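Local coordinates for protein sarcoplasmic calcium-binding proteins II, V, VI, and VII (Branchiostoma lanceolatum, PDB 2SAS) that binds calcium ions through EF-hand loops and seems to be more abundant in fast-contracting muscles, although its physiological role there remains unsettled, at residues V122-Q128 against V141-Y145. Numbering follows the deposited sequence.
With CA (calcium ion), chain D.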
loop_
_atom_site.group_PDB
_atom_site.type_symbol
_atom_site.label_atom_id
_atom_site.label_comp_id
_atom_site.label_asym_id
_atom_site.label_seq_id
_atom_site.Cartn_x
_atom_site.Cartn_y
_atom_site.Cartn_z
ATOM N N VAL A 122 18.060 10.779 -6.351
ATOM C CA VAL A 122 16.885 10.986 -5.468
ATOM C C VAL A 122 17.614 10.808 -4.103
ATOM O O VAL A 122 18.206 9.727 -3.878
ATOM C CB VAL A 122 15.595 10.207 -5.689
ATOM C CG1 VAL A 122 15.461 9.607 -7.067
ATOM C CG2 VAL A 122 15.193 9.266 -4.588
ATOM N N ASP A 123 17.613 11.896 -3.340
ATOM C CA ASP A 123 18.345 11.791 -2.052
ATOM C C ASP A 123 17.362 11.177 -1.062
ATOM O O ASP A 123 16.242 10.936 -1.568
ATOM C CB ASP A 123 18.957 13.107 -1.644
ATOM C CG ASP A 123 17.982 14.224 -1.504
ATOM O OD1 ASP A 123 16.903 14.060 -0.963
ATOM O OD2 ASP A 123 18.295 15.333 -1.989
ATOM N N LEU A 124 17.799 10.997 0.150
ATOM C CA LEU A 124 17.017 10.426 1.241
ATOM C C LEU A 124 15.722 11.166 1.526
ATOM O O LEU A 124 14.684 10.539 1.779
ATOM C CB LEU A 124 17.945 10.392 2.475
ATOM C CG LEU A 124 17.968 9.303 3.503
ATOM C CD1 LEU A 124 18.300 9.940 4.892
ATOM C CD2 LEU A 124 16.623 8.623 3.621
ATOM N N GLU A 125 15.716 12.484 1.554
ATOM C CA GLU A 125 14.499 13.243 1.833
ATOM C C GLU A 125 13.499 13.045 0.696
ATOM O O GLU A 125 12.301 12.886 0.961
ATOM C CB GLU A 125 14.732 14.674 2.152
ATOM C CG GLU A 125 13.886 15.834 1.619
ATOM C CD GLU A 125 14.616 16.651 0.578
ATOM O OE1 GLU A 125 15.761 16.999 0.973
ATOM O OE2 GLU A 125 14.165 16.906 -0.534
ATOM N N GLU A 126 14.036 13.019 -0.519
ATOM C CA GLU A 126 13.172 12.788 -1.711
ATOM C C GLU A 126 12.572 11.405 -1.620
ATOM O O GLU A 126 11.345 11.215 -1.777
ATOM C CB GLU A 126 13.984 12.939 -3.005
ATOM C CG GLU A 126 14.583 14.359 -3.115
ATOM C CD GLU A 126 15.312 14.739 -4.302
ATOM O OE1 GLU A 126 16.075 13.877 -4.801
ATOM O OE2 GLU A 126 15.223 15.817 -4.885
ATOM N N PHE A 127 13.425 10.436 -1.252
ATOM C CA PHE A 127 12.971 9.046 -1.114
ATOM C C PHE A 127 11.878 9.002 -0.064
ATOM O O PHE A 127 10.820 8.380 -0.282
ATOM C CB PHE A 127 14.153 8.075 -0.916
ATOM C CG PHE A 127 13.647 6.662 -0.793
ATOM C CD1 PHE A 127 13.222 6.006 -1.968
ATOM C CD2 PHE A 127 13.534 6.038 0.448
ATOM C CE1 PHE A 127 12.671 4.736 -1.933
ATOM C CE2 PHE A 127 13.020 4.747 0.516
ATOM C CZ PHE A 127 12.572 4.106 -0.682
ATOM N N GLN A 128 12.142 9.573 1.095
ATOM C CA GLN A 128 11.180 9.634 2.238
ATOM C C GLN A 128 9.807 10.191 1.801
ATOM O O GLN A 128 8.745 9.824 2.301
ATOM C CB GLN A 128 11.786 10.523 3.293
ATOM C CG GLN A 128 11.319 10.694 4.711
ATOM C CD GLN A 128 12.574 11.132 5.486
ATOM O OE1 GLN A 128 13.260 10.329 6.101
ATOM N NE2 GLN A 128 12.896 12.417 5.301
ATOM N N VAL A 141 13.325 4.420 6.993
ATOM C CA VAL A 141 13.618 4.910 5.606
ATOM C C VAL A 141 15.109 4.832 5.346
ATOM O O VAL A 141 15.489 4.291 4.285
ATOM C CB VAL A 141 12.841 6.167 5.261
ATOM C CG1 VAL A 141 12.931 6.463 3.754
ATOM C CG2 VAL A 141 11.368 6.117 5.614
ATOM N N PRO A 142 15.962 5.319 6.229
ATOM C CA PRO A 142 17.417 5.244 6.087
ATOM C C PRO A 142 17.897 3.839 5.799
ATOM O O PRO A 142 18.842 3.674 4.977
ATOM C CB PRO A 142 17.973 5.738 7.448
ATOM C CG PRO A 142 16.880 6.642 7.946
ATOM C CD PRO A 142 15.565 6.001 7.501
ATOM N N ALA A 143 17.354 2.791 6.399
ATOM C CA ALA A 143 17.780 1.415 6.088
ATOM C C ALA A 143 17.329 0.988 4.693
ATOM O O ALA A 143 17.985 0.164 4.068
ATOM C CB ALA A 143 17.260 0.408 7.085
ATOM N N VAL A 144 16.174 1.465 4.226
ATOM C CA VAL A 144 15.708 1.090 2.872
ATOM C C VAL A 144 16.611 1.839 1.907
ATOM O O VAL A 144 17.024 1.336 0.864
ATOM C CB VAL A 144 14.207 1.398 2.667
ATOM C CG1 VAL A 144 13.830 1.334 1.204
ATOM C CG2 VAL A 144 13.321 0.519 3.529
ATOM N N TYR A 145 16.926 3.075 2.264
ATOM C CA TYR A 145 17.823 3.865 1.361
ATOM C C TYR A 145 19.204 3.258 1.278
ATOM O O TYR A 145 19.898 3.387 0.261
ATOM C CB TYR A 145 17.904 5.287 1.906
ATOM C CG TYR A 145 18.575 6.232 0.966
ATOM C CD1 TYR A 145 17.763 6.682 -0.085
ATOM C CD2 TYR A 145 19.892 6.678 1.053
ATOM C CE1 TYR A 145 18.250 7.566 -1.024
ATOM C CE2 TYR A 145 20.388 7.599 0.093
ATOM C CZ TYR A 145 19.566 8.013 -0.915
ATOM O OH TYR A 145 19.954 8.868 -1.899
HETATM CA CA CA D . 17.104 15.149 -6.305
#
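In the third EF-hand, the end of the calcium loop and the first turn of the exiting helix, residues 122-128, receive Tyr145 and its neighbours from helix 141-149 of the fourth EF-hand region, a worked example of how the exiting helix of one hand packs against the first helix of the next. Tyr145 reaches across with CG anti to its backbone nitrogen (chi1 -170°), which lays the ring along the first turn of the other helix. Its OH donates to Val122 O at 2.8 Å, in the carbonyl plane and on a lone pair, with a C=O...O angle of 134°. One ring face lies over Leu124, whose CB stands 4.2 Å from the Tyr145 ring centroid, almost on the ring normal, in a CH-pi contact. Deeper in, Phe127 continues the apolar surface: Val141 CG1 meets the ring edge, 3.4 Å from Phe127 CD2, and Val144 CG1 approaches obliquely, 3.6 Å from Phe127 CE2. Phe127 CB lies 4.0 Å from Tyr145 CD1, the two side chains running alongside in opposite senses.

From the same turn, Glu126 reaches the metal. Asp123 and Glu126 form a capping box: Glu126 N donates to Asp123 OD1 at 3.1 Å, while Asp123 N donates to Glu126 OE1 at 2.9 Å, on its anti side, somewhat out of the carboxylate plane. That second bond probably steadies the Glu126 carboxylate, both oxygens of which bind the calcium ion, OE1 at 2.2 Å, alongside Asp115, Ser117, Asp119 and Ile121 O. Tyr145 thus grips the backbone one residue before the cap, next to the metal site without touching the ion.

The axes of segments 124-128 and 141-145 cross at 111°. Val122 packs on Phe111 and Met114 of helix 103-114 and hydrogen-bonds through its backbone to Phe156, the loop-to-loop pairing, whereas Val144 rests on Thr179 and Lys184.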